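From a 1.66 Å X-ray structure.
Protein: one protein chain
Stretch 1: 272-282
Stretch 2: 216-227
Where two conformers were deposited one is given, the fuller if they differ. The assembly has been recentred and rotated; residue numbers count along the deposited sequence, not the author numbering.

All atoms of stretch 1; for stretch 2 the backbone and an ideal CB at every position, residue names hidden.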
# COMPACT_ATOMS: atom_id res chain seq x y z
N ASN A 272 7.45 -14.02 -2.75
CA ASN A 272 8.37 -13.37 -3.67
C ASN A 272 7.74 -13.14 -5.04
O ASN A 272 6.67 -13.68 -5.34
CB ASN A 272 9.69 -14.16 -3.80
CG ASN A 272 9.51 -15.51 -4.47
OD1 ASN A 272 9.34 -15.60 -5.70
ND2 ASN A 272 9.60 -16.58 -3.69
N TYR A 273 8.40 -12.31 -5.85
CA TYR A 273 7.87 -11.86 -7.13
C TYR A 273 7.73 -13.00 -8.13
O TYR A 273 6.88 -12.95 -9.02
CB TYR A 273 8.74 -10.75 -7.74
CG TYR A 273 10.06 -11.23 -8.30
CD1 TYR A 273 10.23 -11.41 -9.66
CD2 TYR A 273 11.13 -11.50 -7.46
CE1 TYR A 273 11.43 -11.86 -10.17
CE2 TYR A 273 12.32 -11.95 -7.96
CZ TYR A 273 12.47 -12.13 -9.32
OH TYR A 273 13.68 -12.57 -9.80
N ARG A 274 8.57 -14.02 -8.01
CA ARG A 274 8.50 -15.15 -8.94
C ARG A 274 7.22 -15.95 -8.77
O ARG A 274 6.58 -16.29 -9.75
CB ARG A 274 9.75 -16.05 -8.85
CG ARG A 274 11.00 -15.42 -9.47
CD ARG A 274 12.22 -16.33 -9.37
NE ARG A 274 12.44 -16.80 -8.00
CZ ARG A 274 13.00 -16.07 -7.04
NH1 ARG A 274 13.39 -14.83 -7.30
NH2 ARG A 274 13.16 -16.58 -5.82
N VAL A 275 6.83 -16.26 -7.53
CA VAL A 275 5.59 -17.01 -7.33
C VAL A 275 4.38 -16.12 -7.58
O VAL A 275 3.35 -16.59 -8.10
CB VAL A 275 5.51 -17.67 -5.93
CG1 VAL A 275 6.44 -18.88 -5.87
CG2 VAL A 275 5.87 -16.68 -4.86
N GLY A 276 4.49 -14.85 -7.24
CA GLY A 276 3.44 -13.89 -7.52
C GLY A 276 3.21 -13.73 -9.02
O GLY A 276 2.07 -13.73 -9.49
N LEU A 277 4.30 -13.58 -9.76
CA LEU A 277 4.20 -13.41 -11.21
C LEU A 277 3.67 -14.63 -11.95
O LEU A 277 2.91 -14.51 -12.92
CB LEU A 277 5.55 -12.98 -11.81
CG LEU A 277 5.72 -11.49 -12.13
CD1 LEU A 277 5.38 -10.66 -10.93
CD2 LEU A 277 7.12 -11.16 -12.63
N GLU A 278 4.07 -15.82 -11.51
CA GLU A 278 3.60 -17.04 -12.12
C GLU A 278 2.08 -17.18 -11.95
O GLU A 278 1.38 -17.57 -12.88
CB GLU A 278 4.33 -18.26 -11.55
CG GLU A 278 5.84 -18.17 -11.73
CD GLU A 278 6.58 -19.37 -11.18
OE1 GLU A 278 6.58 -20.42 -11.85
OE2 GLU A 278 7.16 -19.25 -10.08
N ALA A 279 1.59 -16.85 -10.76
CA ALA A 279 0.16 -16.87 -10.49
C ALA A 279 -0.61 -15.81 -11.26
O ALA A 279 -1.70 -16.06 -11.76
CB ALA A 279 -0.10 -16.72 -8.99
N LEU A 280 -0.04 -14.61 -11.34
CA LEU A 280 -0.67 -13.50 -12.06
C LEU A 280 -0.84 -13.82 -13.54
O LEU A 280 -1.89 -13.54 -14.13
CB LEU A 280 0.14 -12.22 -11.91
CG LEU A 280 -0.40 -11.21 -10.89
CD1 LEU A 280 -0.46 -11.84 -9.52
CD2 LEU A 280 0.44 -9.94 -10.87
N GLN A 281 0.18 -14.42 -14.13
CA GLN A 281 0.13 -14.76 -15.55
C GLN A 281 -1.01 -15.74 -15.83
O GLN A 281 -1.65 -15.68 -16.88
CB GLN A 281 1.44 -15.36 -16.02
CG GLN A 281 1.49 -15.52 -17.54
CD GLN A 281 2.59 -16.43 -18.01
OE1 GLN A 281 2.98 -17.36 -17.31
NE2 GLN A 281 3.08 -16.19 -19.22
N ALA A 282 -1.25 -16.64 -14.87
CA ALA A 282 -2.29 -17.65 -15.02
C ALA A 282 -3.67 -17.15 -14.57
O ALA A 282 -4.67 -17.85 -14.72
CB ALA A 282 -1.90 -18.91 -14.24
N UNK A 216 14.77 -4.51 -12.50
CA UNK A 216 15.06 -5.08 -13.83
C UNK A 216 14.83 -6.59 -13.87
O UNK A 216 14.64 -7.17 -14.94
CB UNK A 216 16.50 -4.77 -14.23
N UNK A 217 14.85 -7.23 -12.70
CA UNK A 217 14.66 -8.67 -12.61
C UNK A 217 13.18 -9.03 -12.74
O UNK A 217 12.83 -10.10 -13.23
CB UNK A 217 15.22 -9.20 -11.29
N UNK A 218 12.32 -8.15 -12.26
CA UNK A 218 10.89 -8.41 -12.36
C UNK A 218 10.47 -8.37 -13.83
O UNK A 218 9.83 -9.30 -14.34
CB UNK A 218 10.09 -7.40 -11.54
N UNK A 219 10.86 -7.29 -14.49
CA UNK A 219 10.64 -7.12 -15.92
C UNK A 219 11.19 -8.31 -16.70
O UNK A 219 10.52 -8.87 -17.58
CB UNK A 219 11.29 -5.82 -16.41
N UNK A 220 12.42 -8.71 -16.38
CA UNK A 220 13.03 -9.85 -17.05
C UNK A 220 12.21 -11.13 -16.85
O UNK A 220 12.01 -11.89 -17.79
CB UNK A 220 14.46 -10.06 -16.54
N UNK A 221 11.74 -11.37 -15.63
CA UNK A 221 11.03 -12.61 -15.35
C UNK A 221 9.67 -12.66 -16.04
O UNK A 221 9.24 -13.72 -16.50
CB UNK A 221 10.85 -12.78 -13.84
N UNK A 222 9.00 -11.52 -16.13
CA UNK A 222 7.72 -11.43 -16.81
C UNK A 222 7.93 -11.79 -18.29
O UNK A 222 7.15 -12.54 -18.87
CB UNK A 222 7.12 -10.03 -16.66
N UNK A 223 9.00 -11.26 -18.88
CA UNK A 223 9.31 -11.56 -20.28
C UNK A 223 9.60 -13.05 -20.46
O UNK A 223 9.10 -13.69 -21.39
CB UNK A 223 10.50 -10.73 -20.76
N UNK A 224 10.39 -13.61 -19.55
CA UNK A 224 10.70 -15.03 -19.57
C UNK A 224 9.43 -15.89 -19.55
O UNK A 224 9.28 -16.80 -20.35
CB UNK A 224 11.59 -15.38 -18.38
N UNK A 225 8.52 -15.60 -18.62
CA UNK A 225 7.26 -16.33 -18.52
C UNK A 225 6.42 -16.27 -19.80
O UNK A 225 5.70 -17.22 -20.13
CB UNK A 225 6.44 -15.78 -17.35
N UNK A 226 6.52 -15.16 -20.52
CA UNK A 226 5.67 -14.89 -21.67
C UNK A 226 6.34 -15.39 -22.93
O UNK A 226 5.76 -15.34 -24.02
CB UNK A 226 5.36 -13.40 -21.78
N UNK A 227 7.57 -15.89 -22.80
CA UNK A 227 8.31 -16.37 -23.95
C UNK A 227 8.71 -15.25 -24.88
O UNK A 227 8.81 -15.45 -26.10
CB UNK A 227 7.48 -17.41 -24.71

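The two helices run in broadly the same direction, their axes 41° apart and 10.4 Å away at closest approach. Position 216 lies clear of stretch 1, which sets no preference; it is Gln216. At 217 the CB points toward stretch 1 and lies 4.0 Å from Tyr273 OH, where a polar group could meet the hydroxyl directly or through solvent. Asp217 does the latter: water 1 lies 2.9 Å from Asp217 OD2 and 2.6 Å from Tyr273 OH.

Position 218 points sideways, its ideal CB 4.4 Å from Tyr273 CD1 and 4.9 Å from Leu277 CD2, which suits a modest aliphatic residue such as valine, leucine or isoleucine. Val218 touches both neighbours, CG2 packing 4.0 Å from Tyr273 CD1 and CG1 3.9 Å from Leu277 CD2. Position 219 points away and 220 sideways without contact; neither is constrained by stretch 1, and they are Ile219 and Ala220.

At 221 the CB points toward a hollow bordered by Tyr273, Arg274, Leu277 and Glu278. Its lining is apolar near the backbone, with a carboxylate farther out, so a long aliphatic or an aromatic residue would fit, ideally with a polar tip. Tyr221 fills it as a knob in a hole. Arg274 CG lies over one ring face, 3.8 Å from the centroid of the Tyr221 ring in a CH-pi contact, while Leu277 CD2 approaches the ring edge, 4.0 Å from Tyr221 CD2. The hydroxyl oxygen, Tyr221 OH, comes within 3.4 Å of Glu278 CD.

The ideal CB at 222 is 4.2 Å from Leu277 CD2, favouring a small apolar residue. Ala222 helps Val218 and Tyr221 surround the Leu277 knob. Positions 223 and 224 are out of reach, leaving the choice open: Ala223 and Glu224.

Position 225 points toward stretch 1, where the Leu277 side chain and the aliphatic part of Glu278 invite a branched aliphatic residue or methionine. Leu225 places CD1 4.0 Å from Leu277 CB and 4.1 Å from Glu278 CG. Its backbone also contributes: Gln281 NE2 donates to Leu225 O at 3.0 Å.

At 226 the ideal CB is 4.4 Å from Gln281 NE2, an amide donor that would suit a side chain carrying an acceptor, such as Gln, Glu or Asn. Gln226 turns its end inward, and Gln281 NE2 donates to Gln226 OE1 at 3.1 Å. Position 227 has a phi of +69°, which favours glycine; Gly227 closes the helix in a Schellman motif.

Stretch 2, residues 216-227: QDVIAYAAELQG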
# COMPACT_ATOMS: atom_id res chain seq x y z
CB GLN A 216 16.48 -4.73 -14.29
CG GLN A 216 17.61 -5.34 -13.45
CD GLN A 216 18.04 -4.44 -12.30
OE1 GLN A 216 17.24 -3.66 -11.79
NE2 GLN A 216 19.30 -4.53 -11.90
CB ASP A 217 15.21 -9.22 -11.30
CG ASP A 217 16.73 -9.30 -11.27
OD1 ASP A 217 17.38 -8.90 -12.27
OD2 ASP A 217 17.28 -9.77 -10.26
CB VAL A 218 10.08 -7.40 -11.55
CG1 VAL A 218 8.59 -7.70 -11.68
CG2 VAL A 218 10.51 -7.46 -10.10
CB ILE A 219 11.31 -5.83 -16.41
CG1 ILE A 219 10.57 -4.60 -15.86
CG2 ILE A 219 11.40 -5.79 -17.94
CD1 ILE A 219 11.25 -3.28 -16.15
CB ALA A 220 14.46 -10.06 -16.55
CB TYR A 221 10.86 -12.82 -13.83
CG TYR A 221 10.46 -14.24 -13.50
CD1 TYR A 221 11.24 -15.32 -13.91
CD2 TYR A 221 9.30 -14.51 -12.77
CE1 TYR A 221 10.87 -16.62 -13.61
CE2 TYR A 221 8.93 -15.80 -12.47
CZ TYR A 221 9.72 -16.85 -12.89
OH TYR A 221 9.36 -18.14 -12.59
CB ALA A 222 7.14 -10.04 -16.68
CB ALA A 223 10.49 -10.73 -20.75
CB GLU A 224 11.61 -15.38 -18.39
CG GLU A 224 12.02 -16.84 -18.30
CD GLU A 224 12.89 -17.12 -17.09
OE1 GLU A 224 13.52 -16.18 -16.57
OE2 GLU A 224 12.93 -18.29 -16.64
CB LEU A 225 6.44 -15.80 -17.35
CG LEU A 225 6.97 -16.21 -15.98
CD1 LEU A 225 6.21 -15.49 -14.87
CD2 LEU A 225 6.90 -17.72 -15.80
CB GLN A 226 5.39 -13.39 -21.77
CG GLN A 226 4.25 -13.00 -22.70
CD GLN A 226 2.88 -13.07 -22.04
OE1 GLN A 226 2.72 -13.64 -20.95
NE2 GLN A 226 1.89 -12.48 -22.69
O HOH W 1 15.87 -11.69 -8.60
O HOH W 2 4.80 -19.45 -18.30
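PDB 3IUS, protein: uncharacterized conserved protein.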